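Local coordinates for protein fusion DH (Streptomyces sp. MJ635-86F5, PDB 6K97) that probably acts as a polyketide synthase dehydratase domain in cremimycin biosynthesis, built here as an engineered fusion of split parts with a double hot dog fold, at residues L99-V104 / L139-A144; Q108-L113 / H133-R138; G272-F277 / L324-S329. One frame throughout, in Å; residues are numbered along the deposited sequence.

Contact 1: L99-V104 / L139-A144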
loop_
_atom_site.group_PDB
_atom_site.type_symbol
_atom_site.label_atom_id
_atom_site.label_comp_id
_atom_site.label_asym_id
_atom_site.label_seq_id
_atom_site.Cartn_x
_atom_site.Cartn_y
_atom_site.Cartn_z
ATOM N N LEU A 99 6.085 -14.067 16.545
ATOM C CA LEU A 99 6.894 -12.858 16.667
ATOM C C LEU A 99 8.377 -13.157 16.504
ATOM O O LEU A 99 8.850 -14.169 16.958
ATOM C CB LEU A 99 6.675 -12.294 18.051
ATOM C CG LEU A 99 5.204 -12.239 18.459
ATOM C CD1 LEU A 99 5.088 -11.661 19.863
ATOM C CD2 LEU A 99 4.392 -11.414 17.493
ATOM N N HIS A 100 9.097 -12.295 15.824
ATOM C CA HIS A 100 10.486 -12.493 15.494
ATOM C C HIS A 100 11.273 -11.312 16.100
ATOM O O HIS A 100 11.192 -11.082 17.278
ATOM C CB HIS A 100 10.649 -12.495 13.956
ATOM C CG HIS A 100 9.796 -13.506 13.259
ATOM N ND1 HIS A 100 10.012 -14.863 13.363
ATOM C CD2 HIS A 100 8.715 -13.362 12.462
ATOM C CE1 HIS A 100 9.096 -15.512 12.674
ATOM N NE2 HIS A 100 8.290 -14.623 12.129
ATOM N N THR A 101 11.934 -10.490 15.276
ATOM C CA THR A 101 12.704 -9.368 15.788
ATOM C C THR A 101 11.814 -8.290 16.445
ATOM O O THR A 101 10.775 -7.925 15.930
ATOM C CB THR A 101 13.536 -8.763 14.629
ATOM O OG1 THR A 101 14.283 -9.823 13.994
ATOM C CG2 THR A 101 14.560 -7.698 15.130
ATOM N N PRO A 102 12.218 -7.784 17.605
ATOM C CA PRO A 102 11.367 -6.774 18.176
ATOM C C PRO A 102 11.461 -5.462 17.447
ATOM O O PRO A 102 12.356 -5.279 16.623
ATOM C CB PRO A 102 11.889 -6.631 19.635
ATOM C CG PRO A 102 13.151 -7.391 19.715
ATOM C CD PRO A 102 13.142 -8.367 18.590
ATOM N N LEU A 103 10.516 -4.589 17.765
ATOM C CA LEU A 103 10.456 -3.259 17.240
ATOM C C LEU A 103 10.745 -2.350 18.406
ATOM O O LEU A 103 9.964 -2.271 19.332
ATOM C CB LEU A 103 9.067 -2.986 16.705
ATOM C CG LEU A 103 9.025 -1.828 15.719
ATOM C CD1 LEU A 103 7.636 -1.764 15.053
ATOM C CD2 LEU A 103 9.316 -0.569 16.437
ATOM N N VAL A 104 11.894 -1.690 18.381
ATOM C CA VAL A 104 12.360 -0.920 19.499
ATOM C C VAL A 104 11.883 0.482 19.276
ATOM O O VAL A 104 11.986 0.992 18.174
ATOM C CB VAL A 104 13.892 -0.993 19.591
ATOM C CG1 VAL A 104 14.427 -0.104 20.709
ATOM C CG2 VAL A 104 14.312 -2.439 19.833
ATOM N N LEU A 139 15.763 -0.731 4.816
ATOM C CA LEU A 139 15.484 -2.150 4.852
ATOM C C LEU A 139 14.438 -2.533 5.873
ATOM O O LEU A 139 14.510 -2.167 7.038
ATOM C CB LEU A 139 16.775 -2.922 5.052
ATOM C CG LEU A 139 17.757 -2.747 3.864
ATOM C CD1 LEU A 139 19.057 -3.493 4.153
ATOM C CD2 LEU A 139 17.196 -3.167 2.495
ATOM N N TRP A 140 13.443 -3.277 5.401
ATOM C CA TRP A 140 12.330 -3.689 6.215
ATOM C C TRP A 140 12.781 -4.717 7.200
ATOM O O TRP A 140 13.602 -5.519 6.858
ATOM C CB TRP A 140 11.242 -4.310 5.359
ATOM C CG TRP A 140 10.560 -3.340 4.496
ATOM C CD1 TRP A 140 10.704 -3.202 3.134
ATOM C CD2 TRP A 140 9.625 -2.344 4.907
ATOM N NE1 TRP A 140 9.882 -2.199 2.678
ATOM C CE2 TRP A 140 9.212 -1.652 3.739
ATOM C CE3 TRP A 140 9.091 -1.970 6.143
ATOM C CZ2 TRP A 140 8.326 -0.590 3.776
ATOM C CZ3 TRP A 140 8.174 -0.929 6.183
ATOM C CH2 TRP A 140 7.796 -0.243 4.983
ATOM N N VAL A 141 12.258 -4.653 8.427
ATOM C CA VAL A 141 12.483 -5.665 9.428
ATOM C C VAL A 141 11.151 -6.323 9.704
ATOM O O VAL A 141 10.177 -5.638 9.944
ATOM C CB VAL A 141 13.006 -5.053 10.723
ATOM C CG1 VAL A 141 13.232 -6.133 11.765
ATOM C CG2 VAL A 141 14.283 -4.263 10.443
ATOM N N GLU A 142 11.126 -7.648 9.650
ATOM C CA GLU A 142 9.930 -8.433 9.897
ATOM C C GLU A 142 9.795 -8.707 11.405
ATOM O O GLU A 142 10.711 -9.249 12.002
ATOM C CB GLU A 142 9.974 -9.751 9.111
ATOM C CG GLU A 142 8.669 -10.548 9.278
ATOM C CD GLU A 142 8.550 -11.807 8.397
ATOM O OE1 GLU A 142 8.387 -11.670 7.164
ATOM O OE2 GLU A 142 8.589 -12.935 8.956
ATOM N N HIS A 143 8.684 -8.263 12.005
ATOM C CA HIS A 143 8.421 -8.482 13.416
ATOM C C HIS A 143 7.446 -9.637 13.664
ATOM O O HIS A 143 7.488 -10.294 14.691
ATOM C CB HIS A 143 7.847 -7.198 14.036
ATOM C CG HIS A 143 8.695 -5.986 13.803
ATOM N ND1 HIS A 143 9.987 -5.893 14.258
ATOM C CD2 HIS A 143 8.453 -4.842 13.107
ATOM C CE1 HIS A 143 10.501 -4.734 13.872
ATOM N NE2 HIS A 143 9.591 -4.083 13.160
ATOM N N ALA A 144 6.557 -9.900 12.714
ATOM C CA ALA A 144 5.603 -10.981 12.898
ATOM C C ALA A 144 5.104 -11.493 11.612
ATOM O O ALA A 144 5.042 -10.762 10.605
ATOM C CB ALA A 144 4.430 -10.518 13.732
#
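H143 makes the largest single contribution to this contact, its imidazole reaching from the start of strand 141-149 into the bend of the 99-104 loop. CB of H143 already lies near T101 O, and with CG anti to the carbonyl carbon (chi1 -54°) the ring turns back so that its ND1 edge meets the loop backbone. ND1 donates to T101 O at 2.7 Å in a nearly straight bond, N-H...O 161°. The oxygen lies almost in the ring plane, whereas ND1 approaches from above the plane of the T101 carbonyl. CE1 comes 3.4 Å from P102 O. Across one ring face lies L103, whose CB sits 3.8 Å from the H143 ring centroid in a CH-pi contact; V141 O, of its own strand, lies over the rim of the opposite face. Farther round, CD2 of H143 is 3.7 Å from L103 CD1, and NE2 is hydrogen-bonded to S132 OG, so polar partners at both nitrogens fix the rotation of this buried ring. An alanine in place of H143 would probably leave the loop at T101 less well held and L103 without its aromatic partner. The backbone adds a second tie, H100 N to H143 O at 2.8 Å. Beyond it L99 pairs with A144, and L99 CD2 meets A144 CB at 3.9 Å. On the outer side H100 runs beside E142, but its NE2 is hydrogen-bonded to D145. H143 and A144 are set together against the single residue I130, a classic beta bulge where strand 141-149 runs beside strand 126-134, in the hot dog fold of the fusion's N-terminal part.

Contact 2: Q108-L113 / H133-R138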
loop_
_atom_site.group_PDB
_atom_site.type_symbol
_atom_site.label_atom_id
_atom_site.label_comp_id
_atom_site.label_asym_id
_atom_site.label_seq_id
_atom_site.Cartn_x
_atom_site.Cartn_y
_atom_site.Cartn_z
ATOM N N GLN A 108 13.685 9.533 20.113
ATOM C CA GLN A 108 14.422 10.198 19.046
ATOM C C GLN A 108 14.125 9.579 17.677
ATOM O O GLN A 108 14.748 9.955 16.697
ATOM C CB GLN A 108 15.932 10.145 19.350
ATOM C CG GLN A 108 16.402 11.130 20.438
ATOM C CD GLN A 108 16.223 12.607 20.039
ATOM O OE1 GLN A 108 17.057 13.186 19.336
ATOM N NE2 GLN A 108 15.124 13.211 20.477
ATOM N N SER A 109 13.190 8.630 17.595
ATOM C CA SER A 109 13.043 7.844 16.371
ATOM C C SER A 109 11.598 7.571 16.055
ATOM O O SER A 109 10.699 7.800 16.873
ATOM C CB SER A 109 13.789 6.526 16.479
ATOM O OG SER A 109 13.030 5.571 17.230
ATOM N N SER A 110 11.375 7.101 14.844
ATOM C CA SER A 110 10.027 6.849 14.367
ATOM C C SER A 110 10.072 5.951 13.152
ATOM O O SER A 110 11.014 6.022 12.345
ATOM C CB SER A 110 9.318 8.134 13.985
ATOM O OG SER A 110 9.860 8.554 12.760
ATOM N N SER A 111 9.052 5.093 13.045
ATOM C CA SER A 111 9.109 3.955 12.167
ATOM C C SER A 111 7.931 3.998 11.201
ATOM O O SER A 111 6.817 4.310 11.573
ATOM C CB SER A 111 9.041 2.680 13.007
ATOM O OG SER A 111 10.284 2.253 13.515
ATOM N N LEU A 112 8.172 3.625 9.959
ATOM C CA LEU A 112 7.072 3.259 9.086
ATOM C C LEU A 112 6.629 1.848 9.450
ATOM O O LEU A 112 7.427 0.958 9.483
ATOM C CB LEU A 112 7.464 3.326 7.625
ATOM C CG LEU A 112 8.101 4.623 7.129
ATOM C CD1 LEU A 112 8.086 4.591 5.620
ATOM C CD2 LEU A 112 7.391 5.870 7.655
ATOM N N LEU A 113 5.353 1.665 9.700
ATOM C CA LEU A 113 4.761 0.383 10.090
ATOM C C LEU A 113 3.777 -0.117 9.018
ATOM O O LEU A 113 2.900 0.635 8.527
ATOM C CB LEU A 113 3.985 0.603 11.384
ATOM C CG LEU A 113 3.369 -0.651 11.945
ATOM C CD1 LEU A 113 4.427 -1.676 12.337
ATOM C CD2 LEU A 113 2.471 -0.282 13.140
ATOM N N HIS A 133 10.438 -0.177 9.332
ATOM C CA HIS A 133 11.783 0.315 9.229
ATOM C C HIS A 133 11.828 1.750 9.695
ATOM O O HIS A 133 10.812 2.487 9.590
ATOM C CB HIS A 133 12.371 0.120 7.813
ATOM C CG HIS A 133 11.861 1.070 6.769
ATOM N ND1 HIS A 133 12.015 2.431 6.862
ATOM C CD2 HIS A 133 11.315 0.837 5.555
ATOM C CE1 HIS A 133 11.525 3.002 5.781
ATOM N NE2 HIS A 133 11.091 2.055 4.973
ATOM N N GLY A 134 13.007 2.151 10.183
ATOM C CA GLY A 134 13.225 3.526 10.661
ATOM C C GLY A 134 12.983 4.549 9.538
ATOM O O GLY A 134 13.255 4.289 8.344
ATOM N N GLU A 135 12.460 5.714 9.922
ATOM C CA GLU A 135 12.030 6.733 8.948
ATOM C C GLU A 135 13.010 7.114 7.853
ATOM O O GLU A 135 12.567 7.379 6.739
ATOM C CB GLU A 135 11.548 8.005 9.634
ATOM C CG GLU A 135 10.043 8.162 9.584
ATOM C CD GLU A 135 9.620 9.614 9.662
ATOM O OE1 GLU A 135 10.250 10.499 9.021
ATOM O OE2 GLU A 135 8.639 9.870 10.383
ATOM N N ASP A 136 14.308 7.132 8.138
ATOM C CA ASP A 136 15.287 7.351 7.060
ATOM C C ASP A 136 16.263 6.168 6.907
ATOM O O ASP A 136 17.479 6.331 6.838
ATOM C CB ASP A 136 15.986 8.744 7.156
ATOM C CG ASP A 136 16.220 9.225 8.604
ATOM O OD1 ASP A 136 16.655 8.407 9.450
ATOM O OD2 ASP A 136 15.993 10.433 8.877
ATOM N N VAL A 137 15.682 4.974 6.811
ATOM C CA VAL A 137 16.403 3.711 6.618
ATOM C C VAL A 137 15.645 2.926 5.544
ATOM O O VAL A 137 14.439 3.099 5.382
ATOM C CB VAL A 137 16.450 2.916 7.942
ATOM C CG1 VAL A 137 16.875 1.467 7.715
ATOM C CG2 VAL A 137 17.373 3.609 8.936
ATOM N N ARG A 138 16.343 2.077 4.805
ATOM C CA ARG A 138 15.745 1.415 3.634
ATOM C C ARG A 138 15.162 0.032 3.910
ATOM O O ARG A 138 14.186 -0.344 3.289
ATOM C CB ARG A 138 16.782 1.282 2.511
ATOM C CG ARG A 138 16.979 2.536 1.671
ATOM C CD ARG A 138 17.971 2.310 0.529
ATOM N NE ARG A 138 19.373 2.320 0.966
ATOM C CZ ARG A 138 20.072 1.254 1.363
ATOM N NH1 ARG A 138 21.342 1.414 1.724
ATOM N NH2 ARG A 138 19.529 0.031 1.401
#
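The firm part of this contact is the antiparallel pair L112 and H133, bonded in both directions: L112 N donates to H133 O at 2.9 Å, nearly along the C=O axis, and H133 N returns a longer bond of 3.2 Å to L112 O. Their side chains run together on the same face, and CD1 of L112 reaches CE1 of the H133 imidazole at 3.8 Å. H133 holds CG in the crowded position between its backbone N and carbonyl carbon (chi1 75°), which turns ND1 back onto its own strand. ND1 donates to G134 O at 2.7 Å, with that oxygen close to the ring plane. The same oxygen accepts V137 N, so two donors grip it where the chain turns. At the other nitrogen, NE2 is hydrogen-bonded to E30 of the second subunit, and both ends of the ring are thus held. One residue beyond G134, E135 N donates to S110 O at 2.8 Å as the strand gives way to loop. The side chains of these two residues meet less firmly: S110 OG makes only a weak bond to E135 OE2, 3.0 Å away, while the stronger partner of that carboxylate is R53, through a salt bridge. Looser still is the solvent side, where the chain runs on through exposed residues from D136, whose side chains do not meet segment 108-113. The contact forms the open end of the hairpin of strands 110-117 and 126-134, in the hot dog fold of the fusion's N-terminal part, flanked by strand 48-55 beside S111 and L113 and by strand 141-149 beyond strand 126-134.

Contact 3: G272-F277 / L324-S329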
loop_
_atom_site.group_PDB
_atom_site.type_symbol
_atom_site.label_atom_id
_atom_site.label_comp_id
_atom_site.label_asym_id
_atom_site.label_seq_id
_atom_site.Cartn_x
_atom_site.Cartn_y
_atom_site.Cartn_z
ATOM N N GLY A 272 16.070 -15.513 34.284
ATOM C CA GLY A 272 15.758 -14.575 33.174
ATOM C C GLY A 272 14.319 -14.431 32.626
ATOM O O GLY A 272 13.343 -14.624 33.319
ATOM N N LEU A 273 14.218 -14.015 31.374
ATOM C CA LEU A 273 13.015 -13.414 30.878
ATOM C C LEU A 273 12.389 -14.313 29.919
ATOM O O LEU A 273 13.059 -15.043 29.206
ATOM C CB LEU A 273 13.294 -12.133 30.124
ATOM C CG LEU A 273 13.937 -11.028 30.937
ATOM C CD1 LEU A 273 14.690 -10.090 30.011
ATOM C CD2 LEU A 273 12.891 -10.298 31.751
ATOM N N PHE A 274 11.076 -14.185 29.878
ATOM C CA PHE A 274 10.182 -15.016 29.097
ATOM C C PHE A 274 9.182 -14.091 28.504
ATOM O O PHE A 274 8.555 -13.330 29.227
ATOM C CB PHE A 274 9.488 -16.032 29.989
ATOM C CG PHE A 274 10.307 -17.288 30.237
ATOM C CD1 PHE A 274 11.193 -17.366 31.304
ATOM C CD2 PHE A 274 10.176 -18.403 29.397
ATOM C CE1 PHE A 274 11.931 -18.518 31.551
ATOM C CE2 PHE A 274 10.924 -19.564 29.629
ATOM C CZ PHE A 274 11.815 -19.615 30.710
ATOM N N LEU A 275 9.081 -14.101 27.186
ATOM C CA LEU A 275 8.129 -13.278 26.438
ATOM C C LEU A 275 7.281 -14.131 25.496
ATOM O O LEU A 275 7.705 -15.227 25.099
ATOM C CB LEU A 275 8.885 -12.280 25.558
ATOM C CG LEU A 275 9.722 -11.210 26.249
ATOM C CD1 LEU A 275 10.445 -10.350 25.211
ATOM C CD2 LEU A 275 8.856 -10.360 27.175
ATOM N N PRO A 276 6.111 -13.608 25.089
ATOM C CA PRO A 276 5.314 -14.283 24.088
ATOM C C PRO A 276 6.043 -14.334 22.791
ATOM O O PRO A 276 6.698 -13.371 22.445
ATOM C CB PRO A 276 4.061 -13.402 23.961
ATOM C CG PRO A 276 3.930 -12.751 25.310
ATOM C CD PRO A 276 5.371 -12.495 25.727
ATOM N N PHE A 277 5.989 -15.470 22.102
ATOM C CA PHE A 277 6.520 -15.551 20.723
ATOM C C PHE A 277 5.526 -16.185 19.763
ATOM O O PHE A 277 5.769 -16.133 18.604
ATOM C CB PHE A 277 7.843 -16.283 20.598
ATOM C CG PHE A 277 7.748 -17.778 20.675
ATOM C CD1 PHE A 277 7.700 -18.436 21.922
ATOM C CD2 PHE A 277 7.781 -18.568 19.534
ATOM C CE1 PHE A 277 7.658 -19.819 21.997
ATOM C CE2 PHE A 277 7.761 -19.979 19.626
ATOM C CZ PHE A 277 7.659 -20.588 20.836
ATOM N N LEU A 324 5.287 -18.898 25.521
ATOM C CA LEU A 324 6.388 -17.984 25.925
ATOM C C LEU A 324 7.743 -18.627 25.749
ATOM O O LEU A 324 7.859 -19.834 25.766
ATOM C CB LEU A 324 6.234 -17.499 27.372
ATOM C CG LEU A 324 5.181 -16.405 27.649
ATOM C CD1 LEU A 324 3.809 -16.997 27.446
ATOM C CD2 LEU A 324 5.273 -15.875 29.083
ATOM N N ARG A 325 8.774 -17.818 25.601
ATOM C CA ARG A 325 10.148 -18.357 25.478
ATOM C C ARG A 325 11.171 -17.450 26.172
ATOM O O ARG A 325 10.892 -16.304 26.391
ATOM C CB ARG A 325 10.567 -18.563 24.012
ATOM C CG ARG A 325 10.648 -17.247 23.277
ATOM C CD ARG A 325 11.031 -17.287 21.805
ATOM N NE ARG A 325 12.207 -18.106 21.573
ATOM C CZ ARG A 325 13.030 -17.991 20.538
ATOM N NH1 ARG A 325 12.868 -17.052 19.600
ATOM N NH2 ARG A 325 14.064 -18.836 20.449
ATOM N N PRO A 326 12.361 -17.975 26.455
ATOM C CA PRO A 326 13.420 -17.216 27.121
ATOM C C PRO A 326 14.002 -16.232 26.166
ATOM O O PRO A 326 14.230 -16.569 25.036
ATOM C CB PRO A 326 14.500 -18.274 27.441
ATOM C CG PRO A 326 13.902 -19.619 27.179
ATOM C CD PRO A 326 12.791 -19.376 26.184
ATOM N N VAL A 327 14.228 -15.020 26.609
ATOM C CA VAL A 327 14.874 -14.009 25.793
ATOM C C VAL A 327 16.054 -13.445 26.557
ATOM O O VAL A 327 15.961 -13.221 27.764
ATOM C CB VAL A 327 13.902 -12.890 25.486
ATOM C CG1 VAL A 327 14.613 -11.732 24.779
ATOM C CG2 VAL A 327 12.798 -13.442 24.601
ATOM N N SER A 328 17.148 -13.195 25.875
ATOM C CA SER A 328 18.274 -12.578 26.548
ATOM C C SER A 328 18.122 -11.067 26.501
ATOM O O SER A 328 17.872 -10.460 25.425
ATOM C CB SER A 328 19.593 -12.951 25.898
ATOM O OG SER A 328 19.751 -12.185 24.734
ATOM N N SER A 329 18.324 -10.444 27.660
ATOM C CA SER A 329 18.286 -8.974 27.727
ATOM C C SER A 329 19.315 -8.267 26.816
ATOM O O SER A 329 19.051 -7.181 26.304
ATOM C CB SER A 329 18.451 -8.508 29.158
ATOM O OG SER A 329 19.795 -8.427 29.461
#
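The ring of F277 lies across the aliphatic stem of R325 at about a right angle, with CD1 of F277 3.5 Å from CG of R325 and CG of the phenylalanine just as near to CD. Both residues place CG in the crowded position between backbone N and carbonyl carbon (chi1 77° for F277, 65° for R325), which lifts the two side chains against each other. The arginine then bends at chi3, and CZ of R325 stays 5.5 Å from the centroid of the F277 ring, at most a weak cation-pi attraction. The rim of the same ring meets the backbone of L324 in its plane. Beneath this pair, L275 and R325 exchange two backbone hydrogen bonds, L275 N to R325 O at 3.0 Å and R325 N to L275 O at 2.8 Å. They join strands 273-284 and 315-327 as antiparallel neighbours in the C-terminal hot dog fold, in the C-terminal part of the fusion, whose helix 252-266 supplies L259 against P276 and L263 against L324. The short segments 273-277 and 324-327 run at 132° to one another, well short of strictly antiparallel. Both prolines, P276 and P326, sit in non-hydrogen-bonded pairs, where no N-H is required across the contact. P326 instead sends its CA toward L273 O, a CA-H...O contact of 3.0 Å, and lies over the rim of one face of the F274 ring, whose CE2 is 3.9 Å from P326 CG. F274 also makes a cation-pi contact with K302. On the other face of the strands, the one bearing R325, CD1 of L275 meets CG2 of V327 at 3.9 Å, and L273 and L275 both pack on F211 of strand 211-213. After V327 the strand gives way to helix 329-334, with S328 at its N-cap position and OG bonded to Q331 N.

Overall arrangement
From the N terminus, the chain leaves strand 93-99 and enters the 99-104 loop, which contact 1 later ties to strand 141-149. The 110-117/126-134 hairpin lies wholly within that span, so contact 2 is enclosed by contact 1. The two meet directly, W140 packing against H133 and L112, and their centres are 12 Å apart. After the unmodelled junction of the fusion, the C-terminal part begins, and contact 3 closes a separate loop in series with the others. Contacts 1 and 3 touch where L99 N lies 2.9 Å from F277 O, a probable hydrogen bond between the two fused parts in this construct. Contact 2 stays about 16 Å from contact 3 between nearest atoms.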